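Local coordinates for protein NADH oxidoreductase (PDB 3PI7) that probably binds NADPH and acts as an oxidoreductase on NAD(P)H, consistent with a quinone reductase of the medium-chain dehydrogenase type, at residues Met33-Leu37 and Phe68-Gln72; Gly74-Val78 and Gly113-Trp117. Numbering follows the deposited sequence.

Interaction 1 of 2, residues Met33-Leu37 and Phe68-Gln72; sequences MEPYL and FIKGQ
A buried, mainly apolar contact packs the turn that leads into strand 37-43 against the C-terminal end of helix 63-69, in the GroES-like part of the enoyl reductase fold. Residues 33-35 have helical phi/psi, and Met33 O accepts from both Tyr36 N (2.9 Å) and Leu37 N (2.8 Å); Leu37 then turns extended (-141/149). Opposite, Gly71, at phi 72°, ends the helix in a Schellman motif, with Gly71 N bonded to Phe68 O at 3.0 Å. The backbones come closest at Tyr36 and Ile69, CA to CA 5.8 Å. Ile69 (chi1 p, chi2 t) extends its CD1 to 3.9 Å from Leu37 CD1, 4.0 Å from Tyr36 CB and 4.4 Å from SE of Met33, a selenomethionine. Tyr36 (chi1 m, -48°) points CA-to-CB toward 68-72, and Lys70 CG lies over its ring, 3.9 Å from the centroid and 15° off the normal, a CH-pi contact. Water 1 donates to Tyr36 O (2.7 Å) and Ile69 O (2.8 Å). Tyr36 OH hydrogen-bonds to Glu31, and Lys70 NZ to Gly27 O. Leu16 of strand 10-16 touches Leu37 and Ile69, while helix 327-338 packs on Met33 and Leu37.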
loop_
_atom_site.group_PDB
_atom_site.type_symbol
_atom_site.label_atom_id
_atom_site.label_comp_id
_atom_site.label_asym_id
_atom_site.label_seq_id
_atom_site.Cartn_x
_atom_site.Cartn_y
_atom_site.Cartn_z
HETATM N N MSE A 33 -17.659 26.445 -14.265
HETATM C CA MSE A 33 -16.445 27.138 -13.852
HETATM C C MSE A 33 -16.737 28.225 -12.822
HETATM O O MSE A 33 -15.895 28.506 -11.974
HETATM C CB MSE A 33 -15.765 27.792 -15.070
HETATM C CG MSE A 33 -15.293 26.794 -16.080
HETATM SE SE MSE A 33 -13.505 26.297 -15.786
HETATM C CE MSE A 33 -12.554 27.644 -16.806
ATOM N N GLU A 34 -17.939 28.845 -12.899
ATOM C CA GLU A 34 -18.326 29.993 -12.073
ATOM C C GLU A 34 -18.220 29.770 -10.577
ATOM O O GLU A 34 -17.921 30.750 -9.893
ATOM C CB GLU A 34 -19.730 30.484 -12.419
ATOM C CG GLU A 34 -19.849 31.002 -13.843
ATOM C CD GLU A 34 -20.151 29.971 -14.915
ATOM O OE1 GLU A 34 -20.127 28.750 -14.626
ATOM O OE2 GLU A 34 -20.348 30.395 -16.075
ATOM N N PRO A 35 -18.402 28.562 -10.003
ATOM C CA PRO A 35 -18.201 28.431 -8.542
ATOM C C PRO A 35 -16.722 28.563 -8.146
ATOM O O PRO A 35 -16.404 28.905 -7.001
ATOM C CB PRO A 35 -18.640 26.984 -8.253
ATOM C CG PRO A 35 -19.381 26.513 -9.462
ATOM C CD PRO A 35 -18.813 27.270 -10.606
ATOM N N TYR A 36 -15.824 28.334 -9.105
ATOM C CA TYR A 36 -14.388 28.165 -8.847
ATOM C C TYR A 36 -13.507 29.214 -9.425
ATOM O O TYR A 36 -12.395 29.411 -8.928
ATOM C CB TYR A 36 -13.929 26.814 -9.425
ATOM C CG TYR A 36 -14.831 25.678 -9.028
ATOM C CD1 TYR A 36 -14.994 25.333 -7.692
ATOM C CD2 TYR A 36 -15.597 25.002 -9.980
ATOM C CE1 TYR A 36 -15.882 24.326 -7.310
ATOM C CE2 TYR A 36 -16.507 24.011 -9.604
ATOM C CZ TYR A 36 -16.639 23.674 -8.270
ATOM O OH TYR A 36 -17.502 22.673 -7.895
ATOM N N LEU A 37 -13.948 29.849 -10.526
ATOM C CA LEU A 37 -13.102 30.811 -11.205
ATOM C C LEU A 37 -13.917 31.976 -11.676
ATOM O O LEU A 37 -15.097 31.813 -12.008
ATOM C CB LEU A 37 -12.433 30.138 -12.422
ATOM C CG LEU A 37 -11.415 29.026 -12.149
ATOM C CD1 LEU A 37 -11.012 28.354 -13.430
ATOM C CD2 LEU A 37 -10.177 29.577 -11.466
ATOM N N PHE A 68 -7.608 20.986 -8.523
ATOM C CA PHE A 68 -7.060 22.120 -7.808
ATOM C C PHE A 68 -8.061 23.257 -7.636
ATOM O O PHE A 68 -8.149 23.798 -6.530
ATOM C CB PHE A 68 -5.781 22.610 -8.500
ATOM C CG PHE A 68 -5.238 23.870 -7.887
ATOM C CD1 PHE A 68 -4.605 23.842 -6.654
ATOM C CD2 PHE A 68 -5.371 25.096 -8.543
ATOM C CE1 PHE A 68 -4.067 25.011 -6.098
ATOM C CE2 PHE A 68 -4.856 26.266 -7.976
ATOM C CZ PHE A 68 -4.229 26.219 -6.747
ATOM N N ILE A 69 -8.781 23.658 -8.699
ATOM C CA ILE A 69 -9.704 24.811 -8.593
ATOM C C ILE A 69 -10.886 24.475 -7.638
ATOM O O ILE A 69 -11.425 25.357 -6.948
ATOM C CB ILE A 69 -10.174 25.323 -9.985
ATOM C CG1 ILE A 69 -11.103 24.314 -10.705
ATOM C CG2 ILE A 69 -8.947 25.650 -10.852
ATOM C CD1 ILE A 69 -11.704 24.782 -12.014
ATOM N N LYS A 70 -11.195 23.181 -7.540
ATOM C CA LYS A 70 -12.250 22.681 -6.669
ATOM C C LYS A 70 -11.783 22.572 -5.225
ATOM O O LYS A 70 -12.593 22.249 -4.372
ATOM C CB LYS A 70 -12.730 21.319 -7.173
ATOM C CG LYS A 70 -13.576 21.445 -8.442
ATOM C CD LYS A 70 -13.858 20.070 -9.051
ATOM C CE LYS A 70 -15.307 19.970 -9.443
ATOM N NZ LYS A 70 -16.127 19.358 -8.364
ATOM N N GLY A 71 -10.500 22.847 -4.960
ATOM C CA GLY A 71 -9.902 22.731 -3.622
ATOM C C GLY A 71 -9.719 21.280 -3.181
ATOM O O GLY A 71 -9.680 20.982 -1.987
ATOM N N GLN A 72 -9.628 20.379 -4.156
ATOM C CA GLN A 72 -9.554 18.929 -4.005
ATOM C C GLN A 72 -8.198 18.344 -4.422
ATOM O O GLN A 72 -8.065 17.125 -4.588
ATOM C CB GLN A 72 -10.681 18.290 -4.820
ATOM C CG GLN A 72 -12.036 18.614 -4.184
ATOM C CD GLN A 72 -13.245 18.279 -5.011
ATOM O OE1 GLN A 72 -14.326 18.784 -4.762
ATOM N NE2 GLN A 72 -13.102 17.458 -6.019
HETATM O O HOH W 1 -11.593 28.094 -6.651
#

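Interaction 2 of 2, residues Gly74-Val78 and Gly113-Trp117. With GOL (glycerol), chain B; PO4 (phosphate ion), chain E.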
loop_
_atom_site.group_PDB
_atom_site.type_symbol
_atom_site.label_atom_id
_atom_site.label_comp_id
_atom_site.label_asym_id
_atom_site.label_seq_id
_atom_site.Cartn_x
_atom_site.Cartn_y
_atom_site.Cartn_z
ATOM N N GLY A 74 -3.694 18.316 -3.938
ATOM C CA GLY A 74 -2.715 18.305 -2.861
ATOM C C GLY A 74 -1.937 19.592 -2.724
ATOM O O GLY A 74 -0.838 19.591 -2.173
ATOM N N GLN A 75 -2.519 20.703 -3.186
ATOM C CA GLN A 75 -1.918 22.030 -3.108
ATOM C C GLN A 75 -3.038 23.010 -2.819
ATOM O O GLN A 75 -4.088 22.886 -3.436
ATOM C CB GLN A 75 -1.242 22.336 -4.456
ATOM C CG GLN A 75 -0.479 23.637 -4.512
ATOM C CD GLN A 75 0.102 23.823 -5.888
ATOM O OE1 GLN A 75 0.542 22.870 -6.534
ATOM N NE2 GLN A 75 0.122 25.052 -6.360
ATOM N N PRO A 76 -2.913 23.923 -1.839
ATOM C CA PRO A 76 -4.038 24.804 -1.550
ATOM C C PRO A 76 -4.173 25.947 -2.564
ATOM O O PRO A 76 -3.206 26.398 -3.171
ATOM C CB PRO A 76 -3.704 25.341 -0.158
ATOM C CG PRO A 76 -2.208 25.392 -0.141
ATOM C CD PRO A 76 -1.756 24.217 -0.979
ATOM N N ARG A 77 -5.392 26.416 -2.719
ATOM C CA ARG A 77 -5.705 27.552 -3.575
ATOM C C ARG A 77 -5.329 28.842 -2.876
ATOM O O ARG A 77 -5.482 28.948 -1.653
ATOM C CB ARG A 77 -7.237 27.557 -3.816
ATOM C CG ARG A 77 -7.716 26.400 -4.686
ATOM C CD ARG A 77 -9.244 26.282 -4.656
ATOM N NE ARG A 77 -9.780 26.162 -3.291
ATOM C CZ ARG A 77 -11.051 25.904 -3.012
ATOM N NH1 ARG A 77 -11.921 25.701 -3.989
ATOM N NH2 ARG A 77 -11.469 25.873 -1.749
ATOM N N VAL A 78 -4.894 29.839 -3.642
ATOM C CA VAL A 78 -4.716 31.180 -3.109
ATOM C C VAL A 78 -5.813 31.997 -3.807
ATOM O O VAL A 78 -5.735 32.213 -5.013
ATOM C CB VAL A 78 -3.290 31.776 -3.294
ATOM C CG1 VAL A 78 -3.226 33.209 -2.742
ATOM C CG2 VAL A 78 -2.258 30.906 -2.596
ATOM N N GLY A 113 3.788 25.243 -10.789
ATOM C CA GLY A 113 4.018 24.607 -9.498
ATOM C C GLY A 113 3.392 25.368 -8.355
ATOM O O GLY A 113 2.180 25.547 -8.324
ATOM N N LEU A 114 4.224 25.862 -7.461
ATOM C CA LEU A 114 3.788 26.600 -6.272
ATOM C C LEU A 114 3.934 28.101 -6.444
ATOM O O LEU A 114 3.901 28.838 -5.449
ATOM C CB LEU A 114 4.606 26.155 -5.052
ATOM C CG LEU A 114 4.593 24.678 -4.689
ATOM C CD1 LEU A 114 5.566 24.421 -3.533
ATOM C CD2 LEU A 114 3.212 24.234 -4.279
ATOM N N SER A 115 4.097 28.584 -7.677
ATOM C CA SER A 115 4.285 30.048 -7.843
ATOM C C SER A 115 3.039 30.860 -7.438
ATOM O O SER A 115 3.152 32.036 -7.058
ATOM C CB SER A 115 4.604 30.382 -9.302
ATOM O OG SER A 115 3.418 30.306 -10.090
ATOM N N ASN A 116 1.854 30.231 -7.533
ATOM C CA ASN A 116 0.576 30.873 -7.252
ATOM C C ASN A 116 0.295 32.035 -8.245
ATOM O O ASN A 116 -0.445 32.959 -7.927
ATOM C CB ASN A 116 0.481 31.316 -5.789
ATOM C CG ASN A 116 0.264 30.120 -4.886
ATOM O OD1 ASN A 116 -0.577 29.261 -5.181
ATOM N ND2 ASN A 116 0.976 30.074 -3.746
ATOM N N TRP A 117 0.811 31.895 -9.478
ATOM C CA TRP A 117 0.552 32.746 -10.651
ATOM C C TRP A 117 0.417 31.799 -11.818
ATOM O O TRP A 117 1.385 31.527 -12.526
ATOM C CB TRP A 117 1.662 33.783 -10.875
ATOM C CG TRP A 117 1.712 34.778 -9.767
ATOM C CD1 TRP A 117 2.596 34.809 -8.732
ATOM C CD2 TRP A 117 0.729 35.777 -9.489
ATOM N NE1 TRP A 117 2.279 35.835 -7.874
ATOM C CE2 TRP A 117 1.115 36.421 -8.295
ATOM C CE3 TRP A 117 -0.420 36.229 -10.164
ATOM C CZ2 TRP A 117 0.394 37.481 -7.756
ATOM C CZ3 TRP A 117 -1.145 37.281 -9.619
ATOM C CH2 TRP A 117 -0.735 37.891 -8.428
HETATM C C1 GOL B . -1.754 28.404 -8.494
HETATM O O1 GOL B . -2.831 29.177 -8.903
HETATM C C2 GOL B . -1.147 27.567 -9.610
HETATM O O2 GOL B . -1.932 27.721 -10.792
HETATM C C3 GOL B . 0.276 28.040 -9.614
HETATM O O3 GOL B . 0.838 27.646 -8.296
HETATM P P PO4 E . -14.595 26.150 0.042
HETATM O O1 PO4 E . -15.130 24.982 1.012
HETATM O O2 PO4 E . -15.697 27.285 -0.095
HETATM O O3 PO4 E . -14.379 25.533 -1.379
HETATM O O4 PO4 E . -13.269 26.730 0.721
HETATM O O HOH W 2 -0.764 26.785 -4.253
HETATM O O HOH W 3 -3.233 29.567 -6.047
#
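Gln75, Asn116 and Val78 bury 67, 55 and 39 Å² respectively in this surface contact between two loops of the GroES-like domain, neither containing regular helix or strand. Gln75 reaches across with an extended side chain (chi1 and chi2 both t), so that NE2 donates to Gly113 O at 2.9 Å with an N-H...O angle of 145°. Its amide carbon CD also packs 3.5 Å from Leu114 CD2. Asn116 has a positive phi of 63° and directs its CA-to-CB bond toward 74-78; its OD1 lies 3.5 Å from Val78 CG2, but the polar links of its side chain across the gap run through water. Water 2 donates to Asn116 OD1 and to Pro76 O, 2.7 Å from each, and accepts from Gln75 NE2 at 2.9 Å. Water 3 donates to Asn116 OD1 (2.8 Å) and accepts from Val78 N (2.9 Å).

A glycerol fills the adjacent space: its O3 accepts from Asn116 N (2.9 Å) and, weakly, from Gln75 NE2 (3.3 Å), and donates to Gly113 O over a very short 2.5 Å. The glycerol is also hydrogen-bonded to Pro82 O and Gly84 O. Ser115 OG accepts from Trp117 N at 3.1 Å, an ST turn at Ser115-Trp117. One direct hydrogen bond, two bridging waters and a glycerol probably from the crystallisation liquor carry the polar chemistry, which implies a hydrated join between loops rather than a dry apolar core.

How the interactions relate
From the N terminus, interaction 1 closes first, bringing the turn before strand 37-43 back against the end of helix 63-69. Interaction 2 opens just beyond it, at 74-78, and closes at 113-117 after strands 86-94 and 107-111. The two loops are thus in series, neither nested nor crossed. Their centres lie 13 Å apart, and Arg77 bridges them: its NH1 is 3.0 Å from Ile69 O, a probable hydrogen bond, and its CG packs 3.2 Å from Phe68 O. Phe68 CE1 also lies 3.4 Å from Pro76 O. Together they tie the two-stranded sheet 10-16/37-43, through helix 63-69, to the loop between strands 107-111 and 123-127.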